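Local coordinates for DNA polymerase sliding clamp 2 (Thermococcus kodakarensis, PDB 3LX2) that forms a ring-shaped homotrimer around DNA, a sliding clamp that tethers the replicative polymerase and other proteins to DNA, at the interface of chains A and B. Coordinates in Å, arbitrary orientation; residue numbers count along the deposited sequence, not the author numbering. Chains: chain A/B, DNA polymerase sliding clamp 2.

The centres of contact 1 and contact 2 lie about 13 Å apart along one subunit boundary of the clamp ring. Strand 174-180 of chain B runs through both, giving its residues 174-177 to contact 2 and B:Leu179 to contact 1, and helix 138-149 likewise serves both through B:Ala147 and B:Ala140. On chain A the loop residues of contact 1 lead directly into strand 108-114 of contact 2. Contact 2 supplies antiparallel strand pairing and an apolar core, while contact 1 packs the approach to that strand against chain B. Together they contribute to joining neighbouring subunits of the closed trimer.

Contact 1: the interface of chains A and B. Residues chain A 106-107; chain B 140, 179, 183-184.
The loop of chain A just before strand 108-114, represented by A:Asp106 and A:Glu107, meets the start of helix 138-149 of chain B at B:Ala140, the C-terminal end of strand 174-180 at B:Leu179, and the loop at B:Asp183 and B:Pro184. A:Glu107 reaches between the helix and the strand. Its CG, with 3.6 Å to the methyl CD2 of B:Leu179, brings this methylene alongside the leucine, both side chains pointing the same way. The chain then bends at chi2 (78°), turning the carboxylate away from the leucine and towards the helix. There the oxygen OE1 lies 3.5 Å from the methyl CB of B:Ala140, and the carboxylate carbon CD is 3.8 Å from CA of the same residue. Alanine suits this place because its short side chain lets the glutamate come close to the helix backbone, while leucine offers a branched apolar end to the CG methylene of the glutamate. The carboxylate lies beside the first turn, making no bond to the amide of B:Ala140; the helix dipole might steady its negative charge, but the contact is van der Waals packing.

A:Asp106 packs on the other side, against the loop. Its CB approaches the ring carbon CG of B:Pro184 at 3.8 Å, the two side chains crossing at about a right angle. Proline presents a compact, rigid apolar surface to this short side chain. The carbonyl oxygen O of A:Asp106 comes down on the face of the B:Asp183 carboxylate, not at its rim, 3.3 Å from CG, and the two groups share no hydrogen bond. The acids do not touch, OD1 of A:Asp106 being 6.9 Å from OD1 of B:Asp183, but with A:Glu107 also near some repulsion may remain. The patch fits the loop of one subunit against helix, strand and loop of the next, supplementing the strand pairing that closes the clamp ring around DNA.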
ATOM      1  N   ASP A 106      14.256  -9.610 -18.192  1.00 42.07           N
ATOM      2  CA  ASP A 106      13.606 -10.572 -19.105  1.00 43.11           C
ATOM      3  C   ASP A 106      13.288  -9.946 -20.475  1.00 41.96           C
ATOM      4  O   ASP A 106      13.369 -10.621 -21.497  1.00 41.22           O
ATOM      5  CB  ASP A 106      12.350 -11.145 -18.448  1.00 43.98           C
ATOM      6  CG  ASP A 106      12.669 -11.917 -17.160  1.00 46.92           C
ATOM      7  OD1 ASP A 106      13.786 -12.500 -17.065  1.00 49.70           O
ATOM      8  OD2 ASP A 106      11.807 -11.910 -16.239  1.00 50.85           O
ATOM      9  N   GLU A 107      12.918  -8.659 -20.462  1.00 40.89           N
ATOM     10  CA  GLU A 107      12.992  -7.780 -21.656  1.00 40.30           C
ATOM     11  C   GLU A 107      14.089  -6.680 -21.510  1.00 40.26           C
ATOM     12  O   GLU A 107      14.637  -6.452 -20.420  1.00 38.04           O
ATOM     13  CB  GLU A 107      11.650  -7.122 -21.959  1.00 39.41           C
ATOM     14  CG  GLU A 107      10.441  -8.038 -21.894  1.00 40.54           C
ATOM     15  CD  GLU A 107       9.991  -8.316 -20.440  1.00 44.58           C
ATOM     16  OE1 GLU A 107       9.690  -9.512 -20.089  1.00 43.49           O
ATOM     17  OE2 GLU A 107       9.936  -7.309 -19.664  1.00 44.11           O
TER
ATOM     18  N   ALA B 140       5.520  -9.270 -19.682  1.00 36.02           N
ATOM     19  CA  ALA B 140       6.193  -8.589 -20.776  1.00 37.55           C
ATOM     20  C   ALA B 140       5.324  -7.477 -21.403  1.00 37.49           C
ATOM     21  O   ALA B 140       5.738  -6.334 -21.475  1.00 38.13           O
ATOM     22  CB  ALA B 140       6.654  -9.626 -21.871  1.00 37.00           C
ATOM     23  N   LEU B 179      11.821  -7.872 -27.442  1.00 39.51           N
ATOM     24  CA  LEU B 179      11.682  -9.276 -27.026  1.00 40.14           C
ATOM     25  C   LEU B 179      12.225 -10.113 -28.147  1.00 39.90           C
ATOM     26  O   LEU B 179      11.938  -9.817 -29.297  1.00 40.42           O
ATOM     27  CB  LEU B 179      10.217  -9.665 -26.889  1.00 39.95           C
ATOM     28  CG  LEU B 179       9.626  -9.528 -25.509  1.00 40.80           C
ATOM     29  CD1 LEU B 179       8.138  -9.841 -25.450  1.00 37.59           C
ATOM     30  CD2 LEU B 179      10.391 -10.426 -24.563  1.00 42.82           C
ATOM     31  N   ASP B 183      14.094 -15.019 -24.916  1.00 43.58           N
ATOM     32  CA  ASP B 183      13.482 -14.457 -23.731  1.00 42.34           C
ATOM     33  C   ASP B 183      12.308 -15.282 -23.259  1.00 41.95           C
ATOM     34  O   ASP B 183      11.560 -15.806 -24.059  1.00 41.34           O
ATOM     35  CB  ASP B 183      13.020 -13.016 -24.014  1.00 41.40           C
ATOM     36  CG  ASP B 183      14.160 -12.116 -24.383  1.00 39.13           C
ATOM     37  OD1 ASP B 183      15.258 -12.317 -23.799  1.00 35.14           O
ATOM     38  OD2 ASP B 183      13.943 -11.236 -25.251  1.00 33.87           O
ATOM     39  N   PRO B 184      12.111 -15.330 -21.945  1.00 42.76           N
ATOM     40  CA  PRO B 184      10.975 -16.056 -21.429  1.00 43.09           C
ATOM     41  C   PRO B 184       9.654 -15.409 -21.828  1.00 42.59           C
ATOM     42  O   PRO B 184       8.636 -16.107 -21.891  1.00 44.25           O
ATOM     43  CB  PRO B 184      11.176 -16.013 -19.921  1.00 43.43           C
ATOM     44  CG  PRO B 184      12.031 -14.759 -19.658  1.00 43.19           C
ATOM     45  CD  PRO B 184      12.886 -14.639 -20.892  1.00 43.02           C
TER

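Contact 2: the interface of chains A and B. Residues chain A 82, 108-111; chain B 147, 174-177.
A:Trp110 and B:Arg176 form the backbone centre of an antiparallel pairing between strand 108-114 of chain A and strand 174-180 of chain B. The amide N of A:Trp110 donates to O of B:Arg176 at 2.8 Å, nearly in line with the carbonyl bond. The return bond, from N of B:Arg176 to O of A:Trp110, is 2.9 Å long and more bent, with the donor tilted 25° from the carbonyl plane. Beside this pair the hydroxyls of A:Thr109 and B:Thr177 join, OG1 to OG1, at 2.9 Å. Threonine suits an edge strand, its beta-branch favouring extended backbone while its hydroxyl adds a polar link; the methyl CG2 of A:Thr109 meets CG2 of B:Val175 in the apolar core, at 3.8 Å.

Along the strands, B:Val175, beta-branched and so suited to a strand, lays CG2 over the centre of one face of the A:Phe111 ring, 3.5 Å from the centroid, in a CH-pi contact. Its chi1 of 58° sets CG2 anti to the backbone N, and the flat ring offers that methyl a broad face. Farther out, helix 138-149 brings the methyl CB of B:Ala147 to 3.8 Å from the ring tip CZ of A:Phe111. A:Leu82 reaches the same methyl with its branch tip CD1; a residue as small as alanine lets the helix come this close to both. Paired strands and apolar core thus continue the sheet from subunit to subunit, helping to hold the trimeric ring together.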
ATOM      1  N   LEU A  82      10.793   2.132 -13.144  1.00 38.88           N
ATOM      2  CA  LEU A  82      10.327   0.900 -13.834  1.00 40.10           C
ATOM      3  C   LEU A  82      11.188  -0.314 -13.602  1.00 40.24           C
ATOM      4  O   LEU A  82      10.752  -1.422 -13.922  1.00 41.42           O
ATOM      5  CB  LEU A  82      10.153   1.078 -15.337  1.00 39.11           C
ATOM      6  CG  LEU A  82       9.347   2.296 -15.821  1.00 40.58           C
ATOM      7  CD1 LEU A  82       9.626   2.382 -17.302  1.00 40.77           C
ATOM      8  CD2 LEU A  82       7.846   2.247 -15.556  1.00 36.18           C
ATOM      9  N   ASN A 108      14.408  -6.039 -22.644  1.00 40.15           N
ATOM     10  CA  ASN A 108      15.323  -4.905 -22.709  1.00 39.74           C
ATOM     11  C   ASN A 108      14.518  -3.682 -23.130  1.00 39.25           C
ATOM     12  O   ASN A 108      13.897  -3.658 -24.215  1.00 38.45           O
ATOM     13  CB  ASN A 108      16.526  -5.160 -23.679  1.00 39.62           C
ATOM     14  CG  ASN A 108      17.501  -6.279 -23.178  1.00 41.94           C
ATOM     15  OD1 ASN A 108      17.365  -6.804 -22.080  1.00 41.12           O
ATOM     16  ND2 ASN A 108      18.483  -6.648 -24.025  1.00 44.68           N
ATOM     17  N   THR A 109      14.532  -2.679 -22.264  1.00 38.71           N
ATOM     18  CA  THR A 109      13.783  -1.434 -22.459  1.00 39.13           C
ATOM     19  C   THR A 109      14.831  -0.292 -22.536  1.00 39.06           C
ATOM     20  O   THR A 109      15.787  -0.240 -21.697  1.00 37.46           O
ATOM     21  CB  THR A 109      12.789  -1.224 -21.299  1.00 39.75           C
ATOM     22  OG1 THR A 109      11.729  -2.200 -21.386  1.00 42.11           O
ATOM     23  CG2 THR A 109      12.139   0.134 -21.384  1.00 39.99           C
ATOM     24  N   TRP A 110      14.680   0.566 -23.559  1.00 38.21           N
ATOM     25  CA  TRP A 110      15.684   1.567 -23.916  1.00 39.25           C
ATOM     26  C   TRP A 110      14.994   2.873 -24.134  1.00 40.80           C
ATOM     27  O   TRP A 110      14.169   3.020 -25.064  1.00 42.44           O
ATOM     28  CB  TRP A 110      16.466   1.221 -25.196  1.00 37.86           C
ATOM     29  CG  TRP A 110      17.395   0.052 -25.152  1.00 39.18           C
ATOM     30  CD1 TRP A 110      17.115  -1.244 -25.583  1.00 41.09           C
ATOM     31  CD2 TRP A 110      18.749   0.010 -24.663  1.00 37.52           C
ATOM     32  NE1 TRP A 110      18.223  -2.060 -25.422  1.00 38.01           N
ATOM     33  CE2 TRP A 110      19.228  -1.328 -24.849  1.00 37.92           C
ATOM     34  CE3 TRP A 110      19.625   0.973 -24.154  1.00 37.86           C
ATOM     35  CZ2 TRP A 110      20.523  -1.718 -24.513  1.00 36.16           C
ATOM     36  CZ3 TRP A 110      20.907   0.588 -23.814  1.00 35.88           C
ATOM     37  CH2 TRP A 110      21.343  -0.754 -23.989  1.00 39.03           C
ATOM     38  N   PHE A 111      15.312   3.821 -23.271  1.00 42.13           N
ATOM     39  CA  PHE A 111      14.758   5.147 -23.301  1.00 44.55           C
ATOM     40  C   PHE A 111      15.777   6.107 -23.831  1.00 46.11           C
ATOM     41  O   PHE A 111      16.989   5.947 -23.615  1.00 45.95           O
ATOM     42  CB  PHE A 111      14.507   5.615 -21.872  1.00 45.01           C
ATOM     43  CG  PHE A 111      13.257   5.128 -21.306  1.00 46.92           C
ATOM     44  CD1 PHE A 111      12.064   5.789 -21.578  1.00 48.67           C
ATOM     45  CD2 PHE A 111      13.237   3.975 -20.519  1.00 47.31           C
ATOM     46  CE1 PHE A 111      10.864   5.306 -21.063  1.00 45.73           C
ATOM     47  CE2 PHE A 111      12.057   3.499 -20.024  1.00 46.84           C
ATOM     48  CZ  PHE A 111      10.869   4.176 -20.294  1.00 44.83           C
TER
ATOM     49  N   ALA B 147       6.145   1.284 -19.709  1.00 41.99           N
ATOM     50  CA  ALA B 147       7.229   2.123 -20.180  1.00 42.76           C
ATOM     51  C   ALA B 147       6.784   3.093 -21.326  1.00 42.80           C
ATOM     52  O   ALA B 147       7.132   4.254 -21.294  1.00 41.96           O
ATOM     53  CB  ALA B 147       8.454   1.282 -20.589  1.00 41.97           C
ATOM     54  N   GLU B 174      11.774   8.992 -26.527  1.00 51.74           N
ATOM     55  CA  GLU B 174      11.272   7.765 -27.070  1.00 49.92           C
ATOM     56  C   GLU B 174      11.679   6.612 -26.212  1.00 47.57           C
ATOM     57  O   GLU B 174      12.568   6.750 -25.415  1.00 45.97           O
ATOM     58  CB  GLU B 174      11.678   7.539 -28.531  1.00 49.99           C
ATOM     59  CG  GLU B 174      13.008   8.063 -28.950  1.00 54.48           C
ATOM     60  CD  GLU B 174      13.316   7.683 -30.412  1.00 60.37           C
ATOM     61  OE1 GLU B 174      13.188   8.572 -31.306  1.00 59.98           O
ATOM     62  OE2 GLU B 174      13.662   6.490 -30.652  1.00 57.67           O
ATOM     63  N   VAL B 175      10.988   5.490 -26.378  1.00 45.64           N
ATOM     64  CA  VAL B 175      11.288   4.293 -25.654  1.00 44.83           C
ATOM     65  C   VAL B 175      11.051   3.122 -26.586  1.00 44.80           C
ATOM     66  O   VAL B 175      10.207   3.165 -27.442  1.00 43.82           O
ATOM     67  CB  VAL B 175      10.439   4.141 -24.353  1.00 44.25           C
ATOM     68  CG1 VAL B 175       8.950   4.150 -24.636  1.00 44.57           C
ATOM     69  CG2 VAL B 175      10.827   2.877 -23.613  1.00 43.71           C
ATOM     70  N   ARG B 176      11.793   2.057 -26.373  1.00 45.13           N
ATOM     71  CA  ARG B 176      11.650   0.868 -27.177  1.00 45.88           C
ATOM     72  C   ARG B 176      11.777  -0.269 -26.156  1.00 43.68           C
ATOM     73  O   ARG B 176      12.634  -0.222 -25.277  1.00 42.34           O
ATOM     74  CB  ARG B 176      12.770   0.851 -28.236  1.00 46.90           C
ATOM     75  CG  ARG B 176      12.632  -0.188 -29.302  1.00 52.05           C
ATOM     76  CD  ARG B 176      13.688  -0.061 -30.426  1.00 61.47           C
ATOM     77  NE  ARG B 176      13.105   0.646 -31.591  1.00 70.61           N
ATOM     78  CZ  ARG B 176      13.290   0.329 -32.883  1.00 72.50           C
ATOM     79  NH1 ARG B 176      14.049  -0.704 -33.244  1.00 71.62           N
ATOM     80  NH2 ARG B 176      12.700   1.063 -33.821  1.00 74.18           N
ATOM     81  N   THR B 177      10.867  -1.242 -26.248  1.00 42.63           N
ATOM     82  CA  THR B 177      10.983  -2.530 -25.561  1.00 39.57           C
ATOM     83  C   THR B 177      11.076  -3.649 -26.622  1.00 40.24           C
ATOM     84  O   THR B 177      10.211  -3.823 -27.491  1.00 39.28           O
ATOM     85  CB  THR B 177       9.830  -2.744 -24.579  1.00 39.98           C
ATOM     86  OG1 THR B 177       9.889  -1.737 -23.533  1.00 38.87           O
ATOM     87  CG2 THR B 177       9.885  -4.179 -23.945  1.00 36.50           C
TER